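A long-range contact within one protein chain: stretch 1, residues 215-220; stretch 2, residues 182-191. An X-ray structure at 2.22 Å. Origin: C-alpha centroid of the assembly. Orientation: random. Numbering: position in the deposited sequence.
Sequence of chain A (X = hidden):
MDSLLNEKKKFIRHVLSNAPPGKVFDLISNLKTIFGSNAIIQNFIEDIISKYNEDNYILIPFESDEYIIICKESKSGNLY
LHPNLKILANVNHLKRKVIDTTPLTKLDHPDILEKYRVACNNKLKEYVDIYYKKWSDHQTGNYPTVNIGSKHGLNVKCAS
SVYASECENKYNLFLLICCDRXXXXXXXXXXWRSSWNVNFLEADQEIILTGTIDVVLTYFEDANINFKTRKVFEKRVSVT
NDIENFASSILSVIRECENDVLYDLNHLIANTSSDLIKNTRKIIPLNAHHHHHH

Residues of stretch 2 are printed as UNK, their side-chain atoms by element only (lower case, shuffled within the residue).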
ATOM      1  N   VAL A 215     -10.049   3.983 -10.290  1.00 55.54           N
ATOM      2  CA  VAL A 215      -9.523   5.222  -9.722  1.00 51.12           C
ATOM      3  C   VAL A 215      -8.419   4.830  -8.733  1.00 51.39           C
ATOM      4  O   VAL A 215      -8.649   3.976  -7.866  1.00 52.67           O
ATOM      5  CB  VAL A 215     -10.600   6.014  -8.989  1.00 44.73           C
ATOM      6  CG1 VAL A 215     -10.136   7.426  -8.752  1.00 56.80           C
ATOM      7  CG2 VAL A 215     -11.846   6.085  -9.833  1.00 52.44           C
ATOM      8  N   VAL A 216      -7.229   5.428  -8.871  1.00 50.33           N
ATOM      9  CA  VAL A 216      -6.100   5.061  -8.015  1.00 43.95           C
ATOM     10  C   VAL A 216      -5.462   6.331  -7.511  1.00 51.20           C
ATOM     11  O   VAL A 216      -4.938   7.128  -8.320  1.00 51.62           O
ATOM     12  CB  VAL A 216      -4.991   4.240  -8.721  1.00 51.89           C
ATOM     13  CG1 VAL A 216      -3.951   3.731  -7.660  1.00 56.85           C
ATOM     14  CG2 VAL A 216      -5.524   3.082  -9.530  1.00 51.07           C
ATOM     15  N   LEU A 217      -5.417   6.484  -6.187  1.00 46.39           N
ATOM     16  CA  LEU A 217      -4.639   7.555  -5.579  1.00 53.49           C
ATOM     17  C   LEU A 217      -3.258   6.931  -5.295  1.00 54.68           C
ATOM     18  O   LEU A 217      -3.155   5.821  -4.727  1.00 47.28           O
ATOM     19  CB  LEU A 217      -5.289   8.064  -4.300  1.00 55.34           C
ATOM     20  CG  LEU A 217      -4.656   9.270  -3.572  1.00 56.44           C
ATOM     21  CD1 LEU A 217      -4.789  10.605  -4.488  1.00 55.01           C
ATOM     22  CD2 LEU A 217      -5.233   9.468  -2.201  1.00 54.53           C
ATOM     23  N   THR A 218      -2.211   7.639  -5.722  1.00 53.15           N
ATOM     24  CA  THR A 218      -0.838   7.164  -5.626  1.00 59.74           C
ATOM     25  C   THR A 218       0.114   8.141  -4.949  1.00 56.06           C
ATOM     26  O   THR A 218       1.240   7.744  -4.649  1.00 63.26           O
ATOM     27  CB  THR A 218      -0.263   6.784  -7.023  1.00 60.92           C
ATOM     28  OG1 THR A 218      -0.198   7.905  -7.937  1.00 56.11           O
ATOM     29  CG2 THR A 218      -1.036   5.619  -7.629  1.00 65.14           C
ATOM     30  N   TYR A 219      -0.308   9.376  -4.670  1.00 61.38           N
ATOM     31  CA  TYR A 219       0.455  10.309  -3.866  1.00 71.55           C
ATOM     32  C   TYR A 219      -0.468  10.782  -2.758  1.00 74.06           C
ATOM     33  O   TYR A 219      -1.590  11.236  -3.030  1.00 62.28           O
ATOM     34  CB  TYR A 219       0.992  11.473  -4.670  1.00 72.52           C
ATOM     35  CG  TYR A 219       2.303  11.990  -4.102  1.00 77.95           C
ATOM     36  CD1 TYR A 219       3.472  11.253  -4.239  1.00 88.42           C
ATOM     37  CD2 TYR A 219       2.373  13.210  -3.438  1.00 86.25           C
ATOM     38  CE1 TYR A 219       4.678  11.709  -3.723  1.00 94.71           C
ATOM     39  CE2 TYR A 219       3.577  13.681  -2.925  1.00 89.81           C
ATOM     40  CZ  TYR A 219       4.725  12.918  -3.065  1.00 91.49           C
ATOM     41  OH  TYR A 219       5.930  13.356  -2.568  1.00107.74           O
ATOM     42  N   PHE A 220       0.023  10.721  -1.517  1.00 68.41           N
ATOM     43  CA  PHE A 220      -0.795  11.062  -0.359  1.00 65.28           C
ATOM     44  C   PHE A 220       0.135  11.368   0.807  1.00 80.19           C
ATOM     45  O   PHE A 220       0.821  10.473   1.330  1.00 66.17           O
ATOM     46  CB  PHE A 220      -1.777   9.928  -0.032  1.00 58.35           C
ATOM     47  CG  PHE A 220      -2.646  10.191   1.204  1.00 69.21           C
ATOM     48  CD1 PHE A 220      -3.589  11.200   1.202  1.00 63.49           C
ATOM     49  CD2 PHE A 220      -2.508   9.431   2.365  1.00 72.00           C
ATOM     50  CE1 PHE A 220      -4.377  11.459   2.331  1.00 71.89           C
ATOM     51  CE2 PHE A 220      -3.295   9.675   3.495  1.00 83.84           C
ATOM     52  CZ  PHE A 220      -4.249  10.697   3.475  1.00 64.60           C
ATOM     53  N   UNK A 182      -0.288  14.797 -12.119  1.00 55.68           N
ATOM     54  CA  UNK A 182       1.053  14.936 -11.610  1.00 61.41           C
ATOM     55  C   UNK A 182       1.116  16.151 -10.712  1.00 80.43           C
ATOM     56  O   UNK A 182       0.690  17.244 -11.106  1.00 91.03           O
ATOM     57  c   UNK A 182       2.075  15.074 -12.769  1.00 71.88           C
ATOM     58  c   UNK A 182       2.019  11.432 -14.999  1.00 69.18           C
ATOM     59  c   UNK A 182       2.982  12.769 -13.271  1.00 64.29           C
ATOM     60  c   UNK A 182       2.973  11.594 -13.981  1.00 68.61           C
ATOM     61  o   UNK A 182       1.942  10.276 -15.715  1.00 67.26           O
ATOM     62  c   UNK A 182       1.133  12.450 -15.321  1.00 60.58           C
ATOM     63  c   UNK A 182       2.098  13.816 -13.584  1.00 75.31           C
ATOM     64  c   UNK A 182       1.166  13.624 -14.601  1.00 68.07           C
ATOM     65  N   UNK A 183       1.653  15.956  -9.515  1.00 96.73           N
ATOM     66  CA  UNK A 183       1.946  17.063  -8.621  1.00 93.38           C
ATOM     67  C   UNK A 183       3.321  17.613  -8.927  1.00 96.91           C
ATOM     68  O   UNK A 183       4.227  16.889  -9.343  1.00105.05           O
ATOM     69  o   UNK A 183      -3.512  15.490  -5.379  1.00 82.90           O
ATOM     70  c   UNK A 183      -2.250  15.806  -5.852  1.00 93.35           C
ATOM     71  c   UNK A 183      -1.163  15.306  -5.165  1.00 87.00           C
ATOM     72  c   UNK A 183      -0.728  16.888  -7.416  1.00101.58           C
ATOM     73  c   UNK A 183      -2.057  16.609  -6.982  1.00 93.60           C
ATOM     74  c   UNK A 183       0.132  15.580  -5.601  1.00 84.78           C
ATOM     75  c   UNK A 183       0.385  16.369  -6.722  1.00104.14           C
ATOM     76  c   UNK A 183       1.821  16.652  -7.166  1.00 89.19           C
ATOM     77  N   UNK A 184       3.469  18.910  -8.688  1.00126.76           N
ATOM     78  CA  UNK A 184       4.708  19.563  -9.092  1.00111.26           C
ATOM     79  C   UNK A 184       4.725  19.346 -10.595  1.00145.09           C
ATOM     80  O   UNK A 184       3.849  19.873 -11.294  1.00138.16           O
ATOM     81  c   UNK A 184       6.704  18.658  -5.909  1.00171.57           C
ATOM     82  c   UNK A 184       5.891  18.997  -8.337  1.00116.45           C
ATOM     83  c   UNK A 184       5.638  20.830  -6.626  1.00 87.84           C
ATOM     84  c   UNK A 184       5.673  19.316  -6.845  1.00101.89           C
ATOM     85  N   UNK A 185       5.659  18.553 -11.111  1.00125.42           N
ATOM     86  CA  UNK A 185       5.574  18.226 -12.533  1.00127.17           C
ATOM     87  C   UNK A 185       5.736  16.736 -12.786  1.00126.23           C
ATOM     88  O   UNK A 185       5.202  16.219 -13.775  1.00118.71           O
ATOM     89  c   UNK A 185       6.597  19.032 -13.342  1.00144.07           C
ATOM     90  c   UNK A 185       4.934  20.748 -15.733  1.00165.32           C
ATOM     91  c   UNK A 185       6.251  20.550 -13.487  1.00141.04           C
ATOM     92  c   UNK A 185       4.897  20.924 -14.192  1.00164.90           C
ATOM     93  n   UNK A 185       3.631  21.046 -16.422  1.00191.80           N
ATOM     94  N   UNK A 186       6.453  16.031 -11.905  1.00118.77           N
ATOM     95  CA  UNK A 186       6.724  14.624 -12.155  1.00115.99           C
ATOM     96  C   UNK A 186       6.380  13.676 -11.013  1.00111.87           C
ATOM     97  O   UNK A 186       6.639  12.473 -11.136  1.00105.88           O
ATOM     98  n   UNK A 186      10.397  14.443 -11.478  1.00143.68           N
ATOM     99  c   UNK A 186       9.142  14.881 -11.387  1.00148.78           C
ATOM    100  o   UNK A 186       8.759  15.606 -10.459  1.00129.36           O
ATOM    101  c   UNK A 186       8.209  14.477 -12.524  1.00171.64           C
ATOM    102  N   UNK A 187       5.734  14.129  -9.953  1.00 99.19           N
ATOM    103  CA  UNK A 187       5.256  13.213  -8.928  1.00 94.66           C
ATOM    104  C   UNK A 187       3.881  12.706  -9.367  1.00 90.38           C
ATOM    105  O   UNK A 187       2.931  13.486  -9.433  1.00 75.53           O
ATOM    106  c   UNK A 187       8.527  15.572  -6.893  1.00113.10           C
ATOM    107  c   UNK A 187       6.898  13.659  -5.742  1.00104.65           C
ATOM    108  c   UNK A 187       8.107  13.999  -5.126  1.00125.78           C
ATOM    109  c   UNK A 187       6.498  14.262  -6.931  1.00124.77           C
ATOM    110  c   UNK A 187       7.318  15.234  -7.494  1.00116.01           C
ATOM    111  c   UNK A 187       8.922  14.953  -5.700  1.00124.35           C
ATOM    112  c   UNK A 187       5.155  13.890  -7.565  1.00119.12           C
ATOM    113  N   UNK A 188       3.767  11.407  -9.668  1.00 69.78           N
ATOM    114  CA  UNK A 188       2.506  10.893 -10.194  1.00 72.65           C
ATOM    115  C   UNK A 188       1.461  10.861  -9.096  1.00 63.84           C
ATOM    116  O   UNK A 188       1.579  10.099  -8.139  1.00 68.94           O
ATOM    117  c   UNK A 188      -0.288   7.517 -11.393  1.00 68.25           C
ATOM    118  n   UNK A 188       0.820   7.796 -10.734  1.00 70.52           N
ATOM    119  c   UNK A 188       2.681   9.497 -10.756  1.00 68.48           C
ATOM    120  c   UNK A 188       1.409   8.914 -11.277  1.00 63.37           C
ATOM    121  n   UNK A 188      -0.449   8.427 -12.330  1.00 64.40           N
ATOM    122  c   UNK A 188       0.592   9.314 -12.277  1.00 66.40           C
ATOM    123  N   UNK A 189       0.374  11.587  -9.275  1.00 72.12           N
ATOM    124  CA  UNK A 189      -0.606  11.693  -8.202  1.00 49.02           C
ATOM    125  C   UNK A 189      -1.761  10.711  -8.299  1.00 58.49           C
ATOM    126  O   UNK A 189      -2.190  10.172  -7.269  1.00 55.71           O
ATOM    127  c   UNK A 189      -1.120  13.127  -8.136  1.00 59.67           C
ATOM    128  N   UNK A 190      -2.302  10.498  -9.498  1.00 57.26           N
ATOM    129  CA  UNK A 190      -3.475   9.651  -9.656  1.00 50.04           C
ATOM    130  C   UNK A 190      -3.528   9.122 -11.071  1.00 48.45           C
ATOM    131  O   UNK A 190      -3.023   9.750 -12.028  1.00 43.94           O
ATOM    132  c   UNK A 190      -4.798  10.404  -9.370  1.00 47.63           C
ATOM    133  o   UNK A 190      -4.869  11.636 -10.105  1.00 53.10           O
ATOM    134  N   UNK A 191      -4.249   8.000 -11.199  1.00 40.65           N
ATOM    135  CA  UNK A 191      -4.751   7.570 -12.498  1.00 59.46           C
ATOM    136  C   UNK A 191      -6.271   7.341 -12.507  1.00 55.31           C
ATOM    137  O   UNK A 191      -6.844   6.747 -11.583  1.00 48.87           O
ATOM    138  c   UNK A 191      -4.086   6.295 -12.902  1.00 49.91           C
ATOM    139  o   UNK A 191      -4.429   5.343 -11.894  1.00 57.37           O
TER
HETATM  140  O   HOH W   1      -3.140  13.321  -3.142  1.00 75.03           O

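Position 182 carries one carbon, then a six-carbon ring bearing an oxygen. It lies out of reach of stretch 1, and its atoms alone make it Tyr 182.

Position 183 has the same build but points toward stretch 1. The ring's edge meets Tyr 219 CD2, and the oxygen borne by the ring shares a water with Tyr 219 O. This is Tyr 183: its CD2 lies 3.9 Å from Tyr 219 CD2, and the water sits 3.1 Å from Tyr 183 OH and donates to Tyr 219 O at 2.6 Å.

Position 184 has four carbons, forked at the second, and no contact with stretch 1: Leu 184. Position 185 has four carbons in a row ending in nitrogen, exposed, poorly ordered and out of reach of stretch 1: Lys 185. At 186, also out of reach, two carbons end in one oxygen and one nitrogen, the amide of Asn 186. These three make the turn between the strands.

Position 187 holds one carbon and a six-carbon ring without a heteroatom. Its edge is directed at the face of the Tyr 219 ring, with centroids 5.5 Å apart and planes at 77°. It is Phe 187, whose CD2 comes 3.3 Å from Tyr 219 OH.

Position 188 shows one carbon and a five-membered ring of three carbons and two nitrogens, one of them 3.0 Å from Thr 218 OG1; this is His 188. That same hydroxyl, Thr 218 OG1, donates to His 188 O at 2.8 Å.

Position 189 has a single carbon, pointing away, its CB no nearer than 4.4 Å, to Tyr 219 CB: Ala 189. Its backbone does the work. Ala 189 O accepts from Thr 218 N at 3.0 Å and, weakly, from Tyr 219 N at 3.3 Å.

Position 190 has one carbon and one oxygen, on the sheet face of Leu 217: Ser 190. The two form a non-hydrogen-bonded pair, and Ser 190 CA approaches Val 216 O at 3.2 Å.

Position 191 repeats that carbon and oxygen, on the sheet face of Val 216. It is Ser 191, with OG 3.4 Å from Val 216 CB.

The contact is an antiparallel pairing with a side-chain extension. At one end, Val 216 N to Ser 191 O (3.0 Å) and Ser 191 N to Val 216 O (3.1 Å) close a regular backbone pair. Further along, the Thr 218 hydroxyl reaches the carbonyl of His 188. Beyond that, Tyr 219 carries the contact through its ring, against Phe 187 and Tyr 183. The rule is backbone register first, aromatic packing where it ends.

Stretch 2, residues 182-191: YYLKNFHASS
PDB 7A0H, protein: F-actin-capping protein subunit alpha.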